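Side-chain contacts in ankyrin-repeat protein (Cryptosporidium parvum, PDB 2W4S), which probably binds RNA through an all-helical domain of the kind found in the snRNA and snoRNA transport factor PHAX: residues S8-T13 / R37-Y42; T13-L18 / E24-V29; I30-S35 / W87-Q92; M46-S51 / G66-Y71. All coordinates share one frame; numbering follows the deposited sequence.

Contact 1: residues S8-T13 / R37-Y42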
# COMPACT_ATOMS: atom_id res chain seq x y z
N SER C 8 -2.64 9.14 8.88
CA SER C 8 -3.55 8.09 9.34
C SER C 8 -3.72 7.04 8.24
O SER C 8 -3.74 5.84 8.50
CB SER C 8 -4.94 8.66 9.66
OG SER C 8 -4.86 9.70 10.61
N ILE C 9 -3.84 7.53 7.01
CA ILE C 9 -4.10 6.69 5.86
C ILE C 9 -2.87 5.88 5.50
O ILE C 9 -2.97 4.67 5.26
CB ILE C 9 -4.62 7.55 4.70
CG1 ILE C 9 -5.99 8.12 5.10
CG2 ILE C 9 -4.74 6.75 3.44
CD1 ILE C 9 -6.28 9.46 4.55
N VAL C 10 -1.71 6.52 5.48
CA VAL C 10 -0.47 5.80 5.22
C VAL C 10 -0.29 4.74 6.31
O VAL C 10 -0.02 3.57 6.01
CB VAL C 10 0.71 6.78 5.09
CG1 VAL C 10 2.03 6.04 4.91
CG2 VAL C 10 0.48 7.70 3.90
N LEU C 11 -0.51 5.15 7.56
CA LEU C 11 -0.47 4.27 8.72
C LEU C 11 -1.24 2.99 8.53
O LEU C 11 -0.64 1.90 8.65
CB LEU C 11 -1.00 4.99 9.97
CG LEU C 11 -1.07 4.21 11.29
CD1 LEU C 11 0.27 3.61 11.63
CD2 LEU C 11 -1.51 5.15 12.40
N ASN C 12 -2.54 3.12 8.26
CA ASN C 12 -3.44 1.99 8.04
C ASN C 12 -3.10 1.19 6.80
O ASN C 12 -3.13 -0.04 6.85
CB ASN C 12 -4.91 2.42 7.97
CG ASN C 12 -5.41 2.99 9.27
OD1 ASN C 12 -4.75 2.88 10.30
ND2 ASN C 12 -6.57 3.61 9.24
N THR C 13 -2.80 1.85 5.69
CA THR C 13 -2.36 1.13 4.51
C THR C 13 -1.17 0.22 4.84
O THR C 13 -1.19 -0.98 4.51
CB THR C 13 -1.96 2.08 3.41
OG1 THR C 13 -3.13 2.79 2.98
CG2 THR C 13 -1.33 1.33 2.21
N ARG C 37 8.56 8.57 3.12
CA ARG C 37 9.61 7.53 3.12
C ARG C 37 9.09 6.17 3.62
O ARG C 37 9.53 5.12 3.15
CB ARG C 37 10.88 7.98 3.89
CG ARG C 37 11.61 9.19 3.25
CD ARG C 37 12.66 9.81 4.19
NE ARG C 37 14.04 9.39 3.89
CZ ARG C 37 14.98 10.21 3.39
NH1 ARG C 37 14.70 11.50 3.14
NH2 ARG C 37 16.21 9.75 3.14
N SER C 38 8.14 6.21 4.56
CA SER C 38 7.40 5.04 5.02
C SER C 38 6.73 4.24 3.87
O SER C 38 6.87 3.02 3.79
CB SER C 38 6.34 5.47 6.01
OG SER C 38 6.95 5.87 7.21
N LEU C 39 6.04 4.94 2.97
CA LEU C 39 5.39 4.29 1.84
C LEU C 39 6.39 3.64 0.90
O LEU C 39 6.16 2.51 0.45
CB LEU C 39 4.46 5.24 1.07
CG LEU C 39 2.94 5.19 1.31
CD1 LEU C 39 2.24 6.11 0.31
CD2 LEU C 39 2.38 3.78 1.19
N GLN C 40 7.48 4.34 0.63
CA GLN C 40 8.61 3.80 -0.16
C GLN C 40 9.18 2.52 0.44
O GLN C 40 9.56 1.61 -0.30
CB GLN C 40 9.75 4.80 -0.32
CG GLN C 40 9.53 5.86 -1.39
CD GLN C 40 10.68 6.88 -1.49
OE1 GLN C 40 10.46 8.09 -1.73
NE2 GLN C 40 11.92 6.40 -1.32
N LEU C 41 9.24 2.46 1.77
CA LEU C 41 9.69 1.24 2.46
C LEU C 41 8.68 0.07 2.28
O LEU C 41 9.08 -1.09 2.10
CB LEU C 41 9.88 1.57 3.94
CG LEU C 41 10.91 0.90 4.85
CD1 LEU C 41 12.33 0.93 4.25
CD2 LEU C 41 10.87 1.65 6.15
N TYR C 42 7.39 0.40 2.35
CA TYR C 42 6.31 -0.58 2.21
C TYR C 42 6.34 -1.14 0.80
O TYR C 42 6.33 -2.36 0.60
CB TYR C 42 4.96 0.07 2.55
CG TYR C 42 3.76 -0.76 2.17
CD1 TYR C 42 3.64 -2.06 2.62
CD2 TYR C 42 2.75 -0.24 1.38
CE1 TYR C 42 2.57 -2.83 2.28
CE2 TYR C 42 1.63 -1.02 1.02
CZ TYR C 42 1.56 -2.31 1.48
OH TYR C 42 0.50 -3.10 1.18

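Contact 2: residues T13-L18 / E24-V29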
# COMPACT_ATOMS: atom_id res chain seq x y z
N THR C 13 -2.80 1.85 5.69
CA THR C 13 -2.36 1.13 4.51
C THR C 13 -1.17 0.22 4.84
O THR C 13 -1.19 -0.98 4.51
CB THR C 13 -1.96 2.08 3.41
OG1 THR C 13 -3.13 2.79 2.98
CG2 THR C 13 -1.33 1.33 2.21
N ILE C 14 -0.13 0.77 5.47
CA ILE C 14 1.06 -0.01 5.78
C ILE C 14 0.69 -1.11 6.79
O ILE C 14 1.09 -2.28 6.64
CB ILE C 14 2.21 0.89 6.33
CG1 ILE C 14 2.56 1.99 5.30
CG2 ILE C 14 3.42 0.07 6.71
CD1 ILE C 14 3.71 2.88 5.69
N VAL C 15 -0.09 -0.73 7.81
CA VAL C 15 -0.50 -1.69 8.84
C VAL C 15 -1.23 -2.88 8.24
O VAL C 15 -0.89 -4.03 8.54
CB VAL C 15 -1.33 -1.01 9.98
CG1 VAL C 15 -2.05 -2.04 10.82
CG2 VAL C 15 -0.42 -0.16 10.87
N THR C 16 -2.22 -2.62 7.37
CA THR C 16 -2.95 -3.67 6.68
C THR C 16 -2.06 -4.45 5.72
O THR C 16 -2.13 -5.66 5.63
CB THR C 16 -4.15 -3.10 5.91
OG1 THR C 16 -5.10 -2.53 6.83
CG2 THR C 16 -4.85 -4.18 5.06
N GLY C 17 -1.21 -3.74 4.99
CA GLY C 17 -0.33 -4.37 4.04
C GLY C 17 0.70 -5.31 4.64
O GLY C 17 1.03 -6.32 4.03
N LEU C 18 1.20 -5.00 5.83
CA LEU C 18 2.14 -5.88 6.53
C LEU C 18 1.51 -6.90 7.50
O LEU C 18 2.22 -7.76 8.02
CB LEU C 18 3.17 -5.06 7.30
CG LEU C 18 3.92 -3.97 6.53
CD1 LEU C 18 4.66 -3.15 7.56
CD2 LEU C 18 4.86 -4.56 5.43
N GLU C 24 1.21 1.13 16.76
CA GLU C 24 2.26 2.00 17.34
C GLU C 24 3.64 1.82 16.74
O GLU C 24 4.31 2.82 16.47
CB GLU C 24 2.26 2.02 18.87
CG GLU C 24 1.78 3.39 19.43
CD GLU C 24 2.87 4.51 19.41
OE1 GLU C 24 2.74 5.50 18.63
OE2 GLU C 24 3.85 4.43 20.19
N PHE C 25 4.06 0.59 16.46
CA PHE C 25 5.36 0.42 15.79
C PHE C 25 5.41 1.11 14.42
O PHE C 25 6.41 1.72 14.07
CB PHE C 25 5.80 -1.06 15.70
CG PHE C 25 6.91 -1.29 14.71
CD1 PHE C 25 8.23 -0.98 15.00
CD2 PHE C 25 6.62 -1.82 13.45
CE1 PHE C 25 9.24 -1.20 14.05
CE2 PHE C 25 7.61 -2.03 12.51
CZ PHE C 25 8.92 -1.72 12.80
N ILE C 26 4.34 1.03 13.66
CA ILE C 26 4.33 1.72 12.38
C ILE C 26 4.12 3.23 12.57
O ILE C 26 4.75 4.03 11.88
CB ILE C 26 3.30 1.07 11.39
CG1 ILE C 26 3.69 -0.39 11.13
CG2 ILE C 26 3.17 1.86 10.11
CD1 ILE C 26 4.95 -0.59 10.29
N ALA C 27 3.28 3.63 13.53
CA ALA C 27 3.18 5.04 13.93
C ALA C 27 4.56 5.68 14.25
O ALA C 27 4.85 6.81 13.86
CB ALA C 27 2.24 5.19 15.12
N ARG C 28 5.41 4.95 14.96
CA ARG C 28 6.75 5.46 15.27
C ARG C 28 7.63 5.60 14.02
O ARG C 28 8.38 6.56 13.91
CB ARG C 28 7.39 4.67 16.43
CG ARG C 28 6.63 4.91 17.78
CD ARG C 28 7.22 4.21 19.01
NE ARG C 28 7.50 2.79 18.78
CZ ARG C 28 6.72 1.77 19.16
NH1 ARG C 28 5.57 1.98 19.79
NH2 ARG C 28 7.08 0.52 18.88
N VAL C 29 7.51 4.69 13.06
CA VAL C 29 8.26 4.85 11.79
C VAL C 29 7.84 6.11 11.03
O VAL C 29 8.68 6.89 10.58
CB VAL C 29 8.13 3.63 10.88
CG1 VAL C 29 8.85 3.87 9.54
CG2 VAL C 29 8.65 2.38 11.56

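Contact 3: residues I30-S35 / W87-Q92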
# COMPACT_ATOMS: atom_id res chain seq x y z
N ILE C 30 6.52 6.29 10.88
CA ILE C 30 5.95 7.48 10.23
C ILE C 30 6.36 8.78 10.94
O ILE C 30 6.77 9.74 10.27
CB ILE C 30 4.42 7.37 10.11
CG1 ILE C 30 4.06 6.35 9.02
CG2 ILE C 30 3.79 8.73 9.80
CD1 ILE C 30 2.64 5.84 9.09
N LYS C 31 6.28 8.78 12.27
CA LYS C 31 6.69 9.93 13.08
C LYS C 31 8.16 10.27 12.84
O LYS C 31 8.54 11.44 12.81
CB LYS C 31 6.44 9.68 14.57
CG LYS C 31 5.04 10.06 15.04
CD LYS C 31 4.75 9.62 16.49
CE LYS C 31 3.24 9.26 16.67
NZ LYS C 31 2.99 8.31 17.81
N THR C 32 8.98 9.24 12.65
CA THR C 32 10.42 9.42 12.42
C THR C 32 10.85 9.75 10.98
O THR C 32 11.57 10.74 10.76
CB THR C 32 11.19 8.20 12.91
OG1 THR C 32 10.83 7.94 14.27
CG2 THR C 32 12.69 8.45 12.80
N ILE C 33 10.45 8.94 9.99
CA ILE C 33 10.88 9.22 8.60
C ILE C 33 9.85 9.94 7.70
O ILE C 33 10.18 10.28 6.57
CB ILE C 33 11.46 7.98 7.88
CG1 ILE C 33 10.37 6.91 7.64
CG2 ILE C 33 12.64 7.40 8.68
CD1 ILE C 33 10.91 5.55 7.20
N GLY C 34 8.63 10.18 8.21
CA GLY C 34 7.56 10.78 7.39
C GLY C 34 6.74 9.77 6.56
O GLY C 34 7.23 8.66 6.28
N SER C 35 5.52 10.12 6.18
CA SER C 35 4.66 9.17 5.46
C SER C 35 5.18 8.85 4.07
O SER C 35 5.00 7.73 3.57
CB SER C 35 3.19 9.63 5.41
OG SER C 35 3.07 10.84 4.72
N TRP C 87 16.30 4.65 15.93
CA TRP C 87 16.04 3.23 15.78
C TRP C 87 15.52 2.60 17.09
O TRP C 87 14.68 1.72 17.08
CB TRP C 87 17.30 2.55 15.25
CG TRP C 87 17.39 1.04 15.31
CD1 TRP C 87 18.17 0.32 16.17
CD2 TRP C 87 16.73 0.09 14.47
NE1 TRP C 87 18.04 -1.02 15.91
CE2 TRP C 87 17.15 -1.20 14.88
CE3 TRP C 87 15.83 0.19 13.39
CZ2 TRP C 87 16.71 -2.40 14.26
CZ3 TRP C 87 15.38 -1.02 12.75
CH2 TRP C 87 15.82 -2.28 13.19
N ASN C 88 16.05 3.07 18.21
CA ASN C 88 15.61 2.63 19.51
C ASN C 88 14.21 3.13 19.85
O ASN C 88 13.44 2.39 20.46
CB ASN C 88 16.63 3.07 20.57
CG ASN C 88 17.78 2.09 20.70
OD1 ASN C 88 17.80 1.30 21.64
ND2 ASN C 88 18.72 2.11 19.76
N TYR C 89 13.87 4.36 19.46
CA TYR C 89 12.53 4.89 19.70
C TYR C 89 11.50 4.03 18.97
O TYR C 89 10.51 3.62 19.57
CB TYR C 89 12.41 6.37 19.29
CG TYR C 89 10.99 6.89 19.15
CD1 TYR C 89 10.18 7.15 20.28
CD2 TYR C 89 10.43 7.13 17.89
CE1 TYR C 89 8.86 7.65 20.15
CE2 TYR C 89 9.11 7.63 17.74
CZ TYR C 89 8.34 7.88 18.87
OH TYR C 89 7.05 8.35 18.71
N ILE C 90 11.77 3.75 17.68
CA ILE C 90 10.92 2.93 16.83
C ILE C 90 10.70 1.52 17.41
O ILE C 90 9.57 1.04 17.45
CB ILE C 90 11.47 2.81 15.37
CG1 ILE C 90 11.23 4.10 14.58
CG2 ILE C 90 10.83 1.68 14.63
CD1 ILE C 90 12.15 4.24 13.40
N ARG C 91 11.79 0.89 17.85
CA ARG C 91 11.76 -0.50 18.33
C ARG C 91 11.24 -0.76 19.76
O ARG C 91 11.02 -1.92 20.10
CB ARG C 91 13.12 -1.18 18.10
CG ARG C 91 13.19 -1.89 16.75
CD ARG C 91 14.54 -2.51 16.49
NE ARG C 91 14.73 -3.84 17.07
CZ ARG C 91 15.61 -4.12 18.04
NH1 ARG C 91 16.37 -3.16 18.54
NH2 ARG C 91 15.72 -5.36 18.50
N GLN C 92 11.06 0.27 20.59
CA GLN C 92 10.41 0.11 21.92
C GLN C 92 10.23 1.44 22.68
O GLN C 92 9.40 2.29 22.33
CB GLN C 92 11.13 -0.93 22.81
CG GLN C 92 12.67 -0.78 22.88
CD GLN C 92 13.40 -2.11 23.14
OE1 GLN C 92 13.53 -2.56 24.30
NE2 GLN C 92 13.91 -2.74 22.07

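Contact 4: residues M46-S51 / G66-Y71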
# COMPACT_ATOMS: atom_id res chain seq x y z
N MET C 46 7.29 -4.85 -0.63
CA MET C 46 6.42 -5.52 -1.63
C MET C 46 7.21 -5.98 -2.84
O MET C 46 6.96 -7.08 -3.32
CB MET C 46 5.24 -4.64 -2.04
CG MET C 46 4.05 -4.70 -1.07
SD MET C 46 2.53 -3.83 -1.61
CE MET C 46 3.13 -2.14 -1.84
N LYS C 47 8.17 -5.18 -3.31
CA LYS C 47 9.00 -5.56 -4.50
C LYS C 47 9.83 -6.79 -4.22
O LYS C 47 9.90 -7.72 -5.06
CB LYS C 47 9.93 -4.44 -4.95
CG LYS C 47 9.20 -3.29 -5.56
CD LYS C 47 10.12 -2.29 -6.18
CE LYS C 47 9.25 -1.19 -6.78
NZ LYS C 47 10.00 -0.33 -7.73
N VAL C 48 10.43 -6.81 -3.04
CA VAL C 48 11.13 -7.96 -2.51
C VAL C 48 10.22 -9.18 -2.43
O VAL C 48 10.62 -10.28 -2.82
CB VAL C 48 11.78 -7.68 -1.10
CG1 VAL C 48 12.39 -8.95 -0.55
CG2 VAL C 48 12.84 -6.61 -1.19
N GLU C 49 8.99 -9.00 -1.93
CA GLU C 49 8.05 -10.10 -1.90
C GLU C 49 7.73 -10.56 -3.32
O GLU C 49 7.71 -11.77 -3.58
CB GLU C 49 6.80 -9.77 -1.09
CG GLU C 49 7.09 -9.65 0.43
CD GLU C 49 7.43 -10.99 1.08
OE1 GLU C 49 6.51 -11.81 1.33
OE2 GLU C 49 8.63 -11.24 1.34
N ASN C 50 7.56 -9.63 -4.26
CA ASN C 50 7.30 -10.00 -5.66
C ASN C 50 8.46 -10.77 -6.29
O ASN C 50 8.26 -11.63 -7.14
CB ASN C 50 6.90 -8.79 -6.52
CG ASN C 50 5.59 -8.15 -6.06
OD1 ASN C 50 4.76 -8.78 -5.40
ND2 ASN C 50 5.40 -6.89 -6.43
N SER C 51 9.68 -10.48 -5.84
CA SER C 51 10.87 -11.21 -6.30
C SER C 51 11.07 -12.55 -5.63
O SER C 51 12.14 -13.12 -5.75
CB SER C 51 12.13 -10.38 -6.05
OG SER C 51 12.16 -9.28 -6.92
N GLY C 66 6.24 -8.51 7.06
CA GLY C 66 6.62 -7.75 8.25
C GLY C 66 8.13 -7.83 8.53
O GLY C 66 8.78 -6.81 8.81
N GLY C 67 8.69 -9.03 8.43
CA GLY C 67 10.12 -9.20 8.65
C GLY C 67 10.97 -8.51 7.60
O GLY C 67 12.04 -7.97 7.93
N VAL C 68 10.50 -8.52 6.34
CA VAL C 68 11.21 -7.86 5.25
C VAL C 68 11.32 -6.35 5.53
O VAL C 68 12.40 -5.77 5.46
CB VAL C 68 10.55 -8.12 3.86
CG1 VAL C 68 11.16 -7.20 2.79
CG2 VAL C 68 10.71 -9.60 3.43
N PHE C 69 10.19 -5.75 5.87
CA PHE C 69 10.08 -4.32 6.20
C PHE C 69 11.03 -3.95 7.36
O PHE C 69 11.66 -2.89 7.33
CB PHE C 69 8.61 -4.03 6.54
CG PHE C 69 8.29 -2.58 6.80
CD1 PHE C 69 7.89 -1.74 5.76
CD2 PHE C 69 8.34 -2.06 8.10
CE1 PHE C 69 7.56 -0.40 6.01
CE2 PHE C 69 8.02 -0.71 8.36
CZ PHE C 69 7.62 0.11 7.31
N CYS C 70 11.17 -4.83 8.34
CA CYS C 70 12.11 -4.58 9.45
C CYS C 70 13.58 -4.66 9.04
O CYS C 70 14.41 -3.90 9.52
CB CYS C 70 11.85 -5.51 10.64
SG CYS C 70 10.25 -5.20 11.39
N TYR C 71 13.91 -5.61 8.18
CA TYR C 71 15.24 -5.71 7.59
C TYR C 71 15.55 -4.46 6.74
O TYR C 71 16.64 -3.95 6.77
CB TYR C 71 15.30 -6.99 6.72
CG TYR C 71 16.32 -6.93 5.63
CD1 TYR C 71 17.66 -7.12 5.90
CD2 TYR C 71 15.95 -6.64 4.32
CE1 TYR C 71 18.62 -7.03 4.93
CE2 TYR C 71 16.90 -6.56 3.33
CZ TYR C 71 18.25 -6.76 3.65
OH TYR C 71 19.23 -6.68 2.69

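Contact 1: residues S8-T13 / R37-Y42
Helix 6-18 lies beside the later half of helix 24-50, and Val10 and Leu39 form the middle of the seam. The two short segments run nearly parallel, with their axes 19° apart and 10.4 Å from each other. Val10 CG1 rests on Leu39 CG at 3.8 Å. With chi1 at 176°, this methyl stands anti to the backbone N and leans across the gap, while CG2, beside the backbone N, touches Ser35. Val10 CG1 also skirts Ser38 CB at 4.5 Å. One turn further on, Thr13 CG2 comes to 4.0 Å from Tyr42 CE2 and approaches the ring obliquely. This side-by-side helix pairing belongs to the PHAX-type RNA-binding domain, and here it is buried and apolar. The hydroxyls of Thr13 and Ser38 turn back to their own helices. Thr13 OG1 bonds to Ile9 O at 3.0 Å. That oxygen also accepts from Thr13 N, and the two donors sit on opposite faces of its carbonyl plane. Ser38 OG likewise bonds one turn back, to Gly34 O. Tyr42 carries the seam into the dimer: its OH shares a hydrogen bond with Tyr42 OH of the second subunit, and Leu39 packs on Met6 of that subunit.

Contact 2: residues T13-L18 / E24-V29
Ile26 is the bump of this contact, and it fits a hollow made by Ile14, Val15 and Leu18 on the facing helix. Each of its branches has its own place. CG2 lies against Ile14, with Ile26 CG2 3.9 Å from Ile14 CG2. The root of the side chain takes the Val15 side, where Val15 CG2 is 4.0 Å from Ile26 CB. The chain then folds at chi2, -71°, which brings Ile26 CD1 to Leu18 CD1 at 3.8 Å. The same end methyl also touches Ile14, with Ile26 CD1 3.9 Å from Ile14 CG2, so Ile14 is met by two branches. All these meetings are between apolar groups. Glu24 and Arg28 stay clear of the hollow. They pair with each other on their own helix, Arg28 NH1 to Glu24 OE2 at 3.0 Å; the bond lies close to the guanidinium plane but comes from above the carboxylate plane. The two segments are steeply crossed, their directions 130° apart. Within this helical PHAX-type domain, Phe69 of helix 65-78 packs on both Leu18 and Ile26, so helix 65-78 lies against the same cluster. Helix 84-91 comes in beyond, where Ile90 touches Phe25 and Val29.

Contact 3: residues I30-S35 / W87-Q92
Thr32 and Lys31 of helix 24-50 meet Tyr89 and Ile90 of helix 84-91, the last modelled helix of the PHAX-type RNA-binding domain. The two segments cross not far from perpendicular, at 106°, with axes 10.4 Å apart.

The first kind of contact is at the ring edge. Thr32 OG1 comes up to the Tyr89 ring near its plane, 3.7 Å from CD2 of that ring. The two side chains run antiparallel, each reaching past the other. Tyr89 CG is anti to the backbone N (chi1 164°), which sends the ring across to the other helix. The second kind is aliphatic. Ile90 reaches over with its longer branch, and Ile90 CD1 lies 4.1 Å from Thr32 CB. A third kind sets a lysine methylene beside a phenol oxygen. The Lys31 chain crosses the end of the tyrosine at about a right angle, with Lys31 CD 3.4 Å from Tyr89 OH.

The polar bonds lie around these contacts. Thr32 and Lys31 find their partners on preceding turns of helix 24-50: Thr32 OG1 bonds to Arg28 O, and Lys31 NZ forms a salt bridge with Glu24 OE1. A separate link joins the two helices, from Arg28 NH2 to Ile90 O.

No hydrogen bond joins the two segments themselves. The polar ends of Thr32 and Lys31 are bonded within helix 24-50, so the Thr32 side chain and the Lys31 methylenes meet Tyr89 and Ile90 by van der Waals contact. The polar tie between the helices is the bond from Arg28 to Ile90 O.

Contact 4: residues M46-S51 / G66-Y71
Val48 and Val68 each place CG1 anti to the backbone N, with chi1 at 175° and 169°, and these two methyls meet across the gap. Val48 CG1 lies 4.0 Å from Val68 CG1, and the two side chains approach at a slant. The same Val68 methyl also leans on the root of its partner, with Val68 CG1 4.0 Å from Val48 CB. Glu49 reaches the contact by a fold in its chain: chi2 at -69° swings the carboxylate round toward helix 65-78. There Glu49 OE2 comes 3.4 Å from Val68 CG2. Val68 thus offers one methyl to a valine and the other to a carboxylate.

Within the PHAX-type domain, the contact joins the last turns of the long helix 24-50 to the first turns of helix 65-78. Ser51 is the first residue to leave helical backbone angles after helix 24-50, though Ser51 N still bonds to Lys47 O at 2.9 Å. Val68 also packs on Ala45, and Leu54 of the loop touches Val48. The other carboxylate oxygen, Glu49 OE1, forms a salt bridge with Arg62, which lies just before helix 65-78.

The chemistry is therefore mixed. The valines supply a small apolar patch, whereas the Glu49 oxygen that meets Val68 makes a plain van der Waals contact. The acid's charge is probably balanced by Arg62, an ionic tie between the end of one helix and the approach to the next.

In the fold
From the N terminus, helix 6-18 is used twice. Contact 2 closes the short connection, partly unmodelled, between helix 6-18 and helix 24-50. Contact 1 closes a wider loop around it, and the two share Thr13. Helix 24-50 changes direction between these contacts: its start is steeply crossed with helix 6-18, while its later half runs alongside. Contact 4 follows in series and closes the long loop before helix 65-78. Contact 3 encloses contact 4 and crosses contact 1, bringing the last helix, 84-91, back to helix 24-50. All four thus use this long helix. Phe69, from segment 66-71, packs against residues of contacts 1 and 2, and Arg28 links contact 2 to contact 3.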